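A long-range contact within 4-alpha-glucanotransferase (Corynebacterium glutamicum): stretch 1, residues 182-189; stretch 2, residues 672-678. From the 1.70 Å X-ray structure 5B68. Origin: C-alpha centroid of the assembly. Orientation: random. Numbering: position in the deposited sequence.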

# COMPACT_ATOMS: atom_id res chain seq x y z
N ALA A 182 -14.78 1.33 -2.28
CA ALA A 182 -15.06 2.14 -3.45
C ALA A 182 -13.75 2.62 -4.09
O ALA A 182 -12.81 2.97 -3.38
N GLN A 183 -13.73 2.61 -5.42
CA GLN A 183 -12.67 3.27 -6.17
C GLN A 183 -13.06 4.73 -6.30
O GLN A 183 -13.83 5.14 -7.20
N ILE A 184 -12.63 5.55 -5.35
CA ILE A 184 -13.25 6.86 -5.18
C ILE A 184 -13.16 7.81 -6.39
O ILE A 184 -14.07 8.62 -6.60
N TYR A 185 -12.07 7.73 -7.15
CA TYR A 185 -11.90 8.55 -8.39
C TYR A 185 -13.09 8.25 -9.37
O TYR A 185 -13.45 9.08 -10.19
N SER A 186 -13.63 7.05 -9.28
CA SER A 186 -14.71 6.63 -10.18
C SER A 186 -16.11 6.97 -9.72
O SER A 186 -17.05 6.76 -10.49
N VAL A 187 -16.26 7.45 -8.49
CA VAL A 187 -17.57 7.74 -7.94
C VAL A 187 -17.79 9.23 -7.86
O VAL A 187 -17.05 9.93 -7.20
N ARG A 188 -18.84 9.69 -8.50
CA ARG A 188 -19.09 11.10 -8.64
C ARG A 188 -20.37 11.51 -7.93
O ARG A 188 -21.30 10.75 -7.81
N SER A 189 -20.36 12.74 -7.44
CA SER A 189 -21.54 13.45 -6.99
C SER A 189 -21.95 14.41 -8.08
O SER A 189 -21.31 14.49 -9.10
N ASN A 672 -7.98 0.80 -17.84
CA ASN A 672 -7.85 0.45 -16.45
C ASN A 672 -7.83 1.72 -15.64
O ASN A 672 -7.27 2.72 -16.05
N TRP A 673 -8.53 1.68 -14.52
CA TRP A 673 -8.53 2.75 -13.54
C TRP A 673 -9.30 3.98 -13.99
O TRP A 673 -9.20 5.02 -13.39
N CYS A 674 -10.04 3.85 -15.08
CA CYS A 674 -10.81 4.94 -15.66
C CYS A 674 -12.32 4.71 -15.81
O CYS A 674 -12.97 5.45 -16.51
N ILE A 675 -12.84 3.68 -15.18
CA ILE A 675 -14.22 3.26 -15.41
C ILE A 675 -15.15 3.85 -14.36
O ILE A 675 -15.12 3.43 -13.23
N PRO A 676 -15.97 4.82 -14.75
CA PRO A 676 -16.92 5.47 -13.80
C PRO A 676 -18.02 4.53 -13.29
O PRO A 676 -18.34 3.52 -13.96
N LEU A 677 -18.51 4.79 -12.10
CA LEU A 677 -19.49 3.88 -11.46
C LEU A 677 -20.79 3.93 -12.28
O LEU A 677 -21.38 5.01 -12.44
N CYS A 678 -21.22 2.78 -12.80
CA CYS A 678 -22.47 2.75 -13.55
C CYS A 678 -23.28 1.54 -13.16
O CYS A 678 -22.69 0.54 -12.74

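Side-chain packing between residues 182-189 and 672-678 of 4-alpha-glucanotransferase, two buried stretches of one chain whose touching residues lie at least 488 positions apart and which together bury 361 Å². Gln 183 points toward stretch 2 with chi1 and chi2 both m, a folded conformation that sets OE1 at the edge of the Trp 673 ring, near its plane, 3.9 Å from Trp 673 CZ3. The same OE1 accepts a hydrogen bond from Tyr 185 OH (2.6 Å between Tyr 185 OH and Gln 183 OE1), so the amide and the phenol meet the indole as a linked pair. Ile 184, t at chi1 and p at chi2, is out of reach. It opens the short 3-10 segment 184-186, which also contains Tyr 185 and Ser 186. Tyr 185 leaves the backbone sideways, but its p rotamer carries the ring end nearer: Tyr 185 OH lies 3.3 Å from Trp 673 CE3, again at the indole edge, and Tyr 185 CE1 sits 3.2 Å from the carbonyl Trp 673 O, which approaches the phenol ring obliquely. Trp 673 itself is m, with its CA-to-CB bond sideways. Ser 186 points toward stretch 2 and packs its CB 3.3 Å from Ile 675 O. Its p rotamer turns the hydroxyl back onto its own stretch, where Ser 186 OG donates to Gln 183 O at 2.6 Å; the polar end is thereby satisfied locally. At this point the backbones are directly joined, Leu 677 N donating to Ser 186 O at 2.9 Å, while Pro 676 CA makes a CA-H...O contact with the same Ser 186 O at 3.6 Å. The Ile 675 side chain, m at both chi angles, starts sideways and its end leads away; the closest contact with Ser 186 is through the backbone carbonyl. Val 187, sideways and t, meets Leu 677 (t, p) in an apolar contact, Val 187 CG1 to Leu 677 CD2 at 4.2 Å. Arg 188 also starts sideways, but chi1 m followed by chi2 and chi3 both p brings its end nearer, laying one guanidinium face over the proline, with Arg 188 NH2 3.3 Å from Pro 676 CB. Water 1 bridges the stretches here: it accepts from Arg 188 NH2 (3.0 Å from the water O) and donates to Leu 677 O (2.6 Å from the water O). Arg 188 NH1 and NH2 have hydrogen bonds elsewhere in the structure.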

# COMPACT_ATOMS: atom_id res chain seq x y z
CB ALA A 182 -15.88 3.35 -3.11
CB GLN A 183 -12.46 2.60 -7.52
CG GLN A 183 -12.06 1.17 -7.38
CD GLN A 183 -10.63 0.99 -6.90
OE1 GLN A 183 -9.72 1.41 -7.60
NE2 GLN A 183 -10.42 0.35 -5.75
CB ILE A 184 -12.79 7.56 -3.83
CG1 ILE A 184 -13.67 8.75 -3.47
CG2 ILE A 184 -11.34 7.98 -3.95
CD1 ILE A 184 -15.09 8.33 -3.21
CB TYR A 185 -10.55 8.20 -9.10
CG TYR A 185 -10.30 6.75 -9.31
CD1 TYR A 185 -10.85 6.09 -10.43
CD2 TYR A 185 -9.61 5.98 -8.40
CE1 TYR A 185 -10.69 4.76 -10.61
CE2 TYR A 185 -9.44 4.61 -8.56
CZ TYR A 185 -10.02 4.02 -9.69
OH TYR A 185 -9.92 2.69 -9.90
CB SER A 186 -14.66 5.12 -10.46
OG SER A 186 -15.11 4.31 -9.35
CB VAL A 187 -17.71 7.18 -6.51
CG1 VAL A 187 -19.14 7.31 -6.03
CG2 VAL A 187 -17.26 5.75 -6.46
CB ARG A 188 -19.22 11.45 -10.12
CG ARG A 188 -17.92 11.50 -10.90
CD ARG A 188 -17.50 10.14 -11.42
NE ARG A 188 -18.44 9.57 -12.37
CZ ARG A 188 -18.46 9.83 -13.67
NH1 ARG A 188 -17.59 10.67 -14.21
NH2 ARG A 188 -19.36 9.26 -14.44
CB SER A 189 -21.26 14.21 -5.70
OG SER A 189 -20.39 15.29 -5.91
CB ASN A 672 -6.55 -0.32 -16.20
CG ASN A 672 -6.49 -1.63 -16.94
OD1 ASN A 672 -7.38 -2.44 -16.84
ND2 ASN A 672 -5.42 -1.84 -17.69
CB TRP A 673 -7.12 3.12 -13.15
CG TRP A 673 -6.25 1.95 -12.89
CD1 TRP A 673 -5.19 1.55 -13.63
CD2 TRP A 673 -6.36 1.02 -11.82
NE1 TRP A 673 -4.64 0.44 -13.10
CE2 TRP A 673 -5.34 0.08 -11.98
CE3 TRP A 673 -7.24 0.88 -10.74
CZ2 TRP A 673 -5.16 -0.97 -11.12
CZ3 TRP A 673 -7.05 -0.17 -9.89
CH2 TRP A 673 -6.03 -1.08 -10.08
CB CYS A 674 -10.23 5.30 -17.02
SG CYS A 674 -8.50 5.79 -16.94
CB ILE A 675 -14.32 1.72 -15.34
CG1 ILE A 675 -13.34 1.04 -16.29
CG2 ILE A 675 -15.74 1.24 -15.57
CD1 ILE A 675 -13.52 1.37 -17.75
CB PRO A 676 -17.54 6.57 -14.60
CG PRO A 676 -17.55 6.02 -15.97
CD PRO A 676 -16.30 5.22 -16.14
CB LEU A 677 -19.76 4.35 -10.01
CG LEU A 677 -20.70 3.43 -9.18
CD1 LEU A 677 -20.04 2.08 -8.91
CD2 LEU A 677 -21.14 4.15 -7.89
CB CYS A 678 -22.18 2.69 -15.04
SG CYS A 678 -21.35 4.17 -15.70
O HOH W 1 -20.57 7.51 -12.37